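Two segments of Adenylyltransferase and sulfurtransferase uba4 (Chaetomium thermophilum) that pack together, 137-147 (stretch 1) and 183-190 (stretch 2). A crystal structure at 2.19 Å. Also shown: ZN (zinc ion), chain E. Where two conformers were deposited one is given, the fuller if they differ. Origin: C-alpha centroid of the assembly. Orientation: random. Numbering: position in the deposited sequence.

Stretch 1 (137-147) TRYLISDVCVL
Stretch 2, residues 183-190: PCYRCCFK

Stretch 1 is helical throughout, part of a longer helix that runs on at both ends, with phi/psi near -60/-43 and regular i to i+4 hydrogen bonds such as Ser142 N to Arg138 O (3.0 Å). Stretch 2 is a loop that turns through a short helix, 185-188, before Phe189 leaves helical angles at -134/133. The two meet most closely at Ser142 and Tyr185, whose CA atoms lie 5.7 Å apart, and together they bury 504 Å².

A small residue suits this crossing point. Ser142 points its CB toward stretch 2 and, with chi1 t (-166°), places OG 2.8 Å from Tyr185 N, accepting a hydrogen bond from an amide at the first turn of the short helix, where no preceding turn supplies a carbonyl.

Tyr185, chi1 t (-168°) and chi2 80°, extends along the long helix toward Arg138. Arg138 (m, t, m, with chi4 -71°) folds so that its CB lies over one face of the Tyr185 ring while Arg138 NE donates to Tyr185 OH at 3.0 Å and 154°, the hydroxyl lying near the guanidinium plane, where N-H groups point. The edge of Tyr185 meets the face of Tyr139, with Tyr185 CE2 3.7 Å from Tyr139 CZ, centroids 5.0 Å apart and planes at 84°. This edge-to-face arrangement sets positively polarised ring hydrogens against a pi cloud. Tyr139 starts out sideways, but chi1 m (-77°) and chi2 -84° bring its end nearer, and its OH makes a weak hydrogen bond to Phe189 O at 3.3 Å.

Arg186 (m, t, t, with chi4 -88°) is nearly extended as far as NE, and its long aliphatic part passes the edge of Tyr139, Arg186 CG lying 3.7 Å from Tyr139 CD1. Its guanidinium meets Asp143 (chi1 m, -69°; chi2 -9°) in a two-pronged salt bridge: Arg186 NE donates to Asp143 OD1 at 3.0 Å and Arg186 NH2 to Asp143 OD2 at 2.9 Å. The matching spacing of the two donors and two carboxylate oxygens makes both bonds nearly straight, at 166° and 164°, and the buried charge of Asp143 is thereby balanced.

Farther along the long helix, Val146, chi1 t (162°), sets CG2 3.5 Å from Cys184 CB, an apolar contact. Cys184, the N-cap, has chi1 93°, between wells; its SG accepts from Cys187 N at 3.6 Å and binds the zinc ion ZN at 2.3 Å. Cys187, chi1 m (-70°), supplies a second SG to ZN, also at 2.3 Å, and two further ligands come from elsewhere in the structure. The metal thus ties together the beginning of the short helix.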

# COMPACT_ATOMS: atom_id res chain seq x y z
N THR B 137 -0.13 9.84 22.17
CA THR B 137 -0.83 8.63 22.58
C THR B 137 -0.05 7.38 22.20
O THR B 137 -0.09 6.38 22.92
CB THR B 137 -2.23 8.60 21.95
OG1 THR B 137 -2.80 9.91 21.98
CG2 THR B 137 -3.14 7.65 22.71
N ARG B 138 0.67 7.41 21.07
CA ARG B 138 1.47 6.26 20.67
C ARG B 138 2.46 5.87 21.77
O ARG B 138 2.61 4.68 22.08
CB ARG B 138 2.22 6.57 19.37
CG ARG B 138 1.42 6.24 18.12
CD ARG B 138 2.32 5.93 16.93
NE ARG B 138 2.92 7.13 16.35
CZ ARG B 138 2.25 8.04 15.66
NH1 ARG B 138 0.95 7.90 15.47
NH2 ARG B 138 2.88 9.10 15.16
N TYR B 139 3.14 6.86 22.36
CA TYR B 139 4.08 6.56 23.43
C TYR B 139 3.36 6.02 24.66
O TYR B 139 3.86 5.10 25.32
CB TYR B 139 4.89 7.81 23.78
CG TYR B 139 5.99 8.12 22.77
CD1 TYR B 139 7.23 7.50 22.85
CD2 TYR B 139 5.77 9.03 21.74
CE1 TYR B 139 8.23 7.78 21.94
CE2 TYR B 139 6.77 9.31 20.82
CZ TYR B 139 7.99 8.68 20.93
OH TYR B 139 8.99 8.97 20.02
N LEU B 140 2.18 6.56 24.96
CA LEU B 140 1.41 6.06 26.10
C LEU B 140 1.03 4.60 25.90
O LEU B 140 1.17 3.77 26.80
CB LEU B 140 0.16 6.92 26.30
CG LEU B 140 -0.85 6.39 27.31
CD1 LEU B 140 -0.19 6.21 28.68
CD2 LEU B 140 -2.06 7.32 27.40
N ILE B 141 0.52 4.26 24.71
CA ILE B 141 0.09 2.89 24.45
C ILE B 141 1.27 1.94 24.50
O ILE B 141 1.21 0.87 25.12
CB ILE B 141 -0.67 2.82 23.11
CG1 ILE B 141 -1.98 3.61 23.21
CG2 ILE B 141 -0.95 1.38 22.73
CD1 ILE B 141 -2.57 3.99 21.86
N SER B 142 2.38 2.31 23.86
CA SER B 142 3.59 1.49 23.93
C SER B 142 3.99 1.23 25.38
O SER B 142 4.19 0.08 25.79
CB SER B 142 4.73 2.16 23.17
OG SER B 142 5.79 1.26 22.94
N ASP B 143 4.10 2.29 26.18
CA ASP B 143 4.47 2.14 27.58
C ASP B 143 3.56 1.14 28.29
O ASP B 143 4.03 0.19 28.92
CB ASP B 143 4.44 3.50 28.28
CG ASP B 143 5.55 4.42 27.80
OD1 ASP B 143 6.44 3.94 27.06
OD2 ASP B 143 5.54 5.61 28.17
N VAL B 144 2.24 1.33 28.16
CA VAL B 144 1.29 0.46 28.86
C VAL B 144 1.39 -0.97 28.36
O VAL B 144 1.32 -1.93 29.14
CB VAL B 144 -0.14 1.02 28.72
CG1 VAL B 144 -1.16 0.03 29.25
CG2 VAL B 144 -0.25 2.36 29.43
N CYS B 145 1.56 -1.15 27.05
CA CYS B 145 1.72 -2.50 26.51
C CYS B 145 2.96 -3.17 27.09
O CYS B 145 2.93 -4.37 27.40
CB CYS B 145 1.81 -2.44 24.98
SG CYS B 145 0.20 -2.14 24.21
N VAL B 146 4.06 -2.43 27.23
CA VAL B 146 5.25 -2.99 27.84
C VAL B 146 4.96 -3.42 29.27
O VAL B 146 5.35 -4.51 29.70
CB VAL B 146 6.41 -1.98 27.77
CG1 VAL B 146 7.50 -2.34 28.77
CG2 VAL B 146 6.97 -1.93 26.35
N LEU B 147 4.27 -2.56 30.03
CA LEU B 147 4.07 -2.85 31.45
C LEU B 147 3.07 -3.98 31.66
O LEU B 147 3.21 -4.76 32.61
CB LEU B 147 3.60 -1.59 32.17
CG LEU B 147 4.60 -0.44 32.26
CD1 LEU B 147 3.96 0.76 32.96
CD2 LEU B 147 5.86 -0.87 32.99
N PRO B 183 11.51 -4.92 20.51
CA PRO B 183 11.57 -3.54 20.98
C PRO B 183 10.19 -3.00 21.34
O PRO B 183 9.15 -3.55 20.96
CB PRO B 183 12.15 -2.79 19.78
CG PRO B 183 11.65 -3.56 18.60
CD PRO B 183 11.60 -5.02 19.04
N CYS B 184 10.21 -1.89 22.08
CA CYS B 184 9.02 -1.07 22.28
C CYS B 184 9.12 0.15 21.36
O CYS B 184 10.10 0.33 20.63
CB CYS B 184 8.88 -0.67 23.74
SG CYS B 184 9.61 0.91 24.14
N TYR B 185 8.09 1.00 21.40
CA TYR B 185 8.08 2.16 20.50
C TYR B 185 9.21 3.14 20.83
O TYR B 185 9.72 3.81 19.93
CB TYR B 185 6.72 2.86 20.57
CG TYR B 185 6.50 3.88 19.47
CD1 TYR B 185 6.11 3.49 18.20
CD2 TYR B 185 6.67 5.24 19.71
CE1 TYR B 185 5.91 4.42 17.19
CE2 TYR B 185 6.47 6.18 18.72
CZ TYR B 185 6.09 5.76 17.46
OH TYR B 185 5.89 6.70 16.46
N ARG B 186 9.60 3.24 22.10
CA ARG B 186 10.72 4.11 22.46
C ARG B 186 12.04 3.54 21.96
O ARG B 186 12.92 4.28 21.52
CB ARG B 186 10.77 4.32 23.97
CG ARG B 186 9.69 5.24 24.51
CD ARG B 186 9.75 5.32 26.03
NE ARG B 186 8.58 5.97 26.60
CZ ARG B 186 8.46 7.28 26.79
NH1 ARG B 186 9.45 8.10 26.45
NH2 ARG B 186 7.35 7.77 27.31
N CYS B 187 12.19 2.21 22.02
CA CYS B 187 13.39 1.58 21.49
C CYS B 187 13.66 2.00 20.05
O CYS B 187 14.82 2.09 19.63
CB CYS B 187 13.27 0.05 21.55
SG CYS B 187 13.30 -0.68 23.19
N CYS B 188 12.60 2.28 19.29
CA CYS B 188 12.73 2.60 17.87
C CYS B 188 12.83 4.10 17.61
O CYS B 188 13.56 4.52 16.71
CB CYS B 188 11.54 2.03 17.09
SG CYS B 188 11.26 0.26 17.30
N PHE B 189 12.10 4.91 18.37
CA PHE B 189 11.96 6.33 18.08
C PHE B 189 12.15 7.17 19.33
O PHE B 189 11.56 6.87 20.37
CB PHE B 189 10.58 6.63 17.47
CG PHE B 189 10.19 5.69 16.36
CD1 PHE B 189 10.91 5.66 15.18
CD2 PHE B 189 9.11 4.84 16.50
CE1 PHE B 189 10.56 4.80 14.16
CE2 PHE B 189 8.75 3.98 15.48
CZ PHE B 189 9.48 3.96 14.31
N LYS B 190 12.96 8.21 19.21
CA LYS B 190 13.18 9.19 20.28
C LYS B 190 13.13 8.57 21.67
O LYS B 190 12.24 8.89 22.47
CB LYS B 190 12.14 10.31 20.18
ZN ZN E . 11.75 0.22 24.65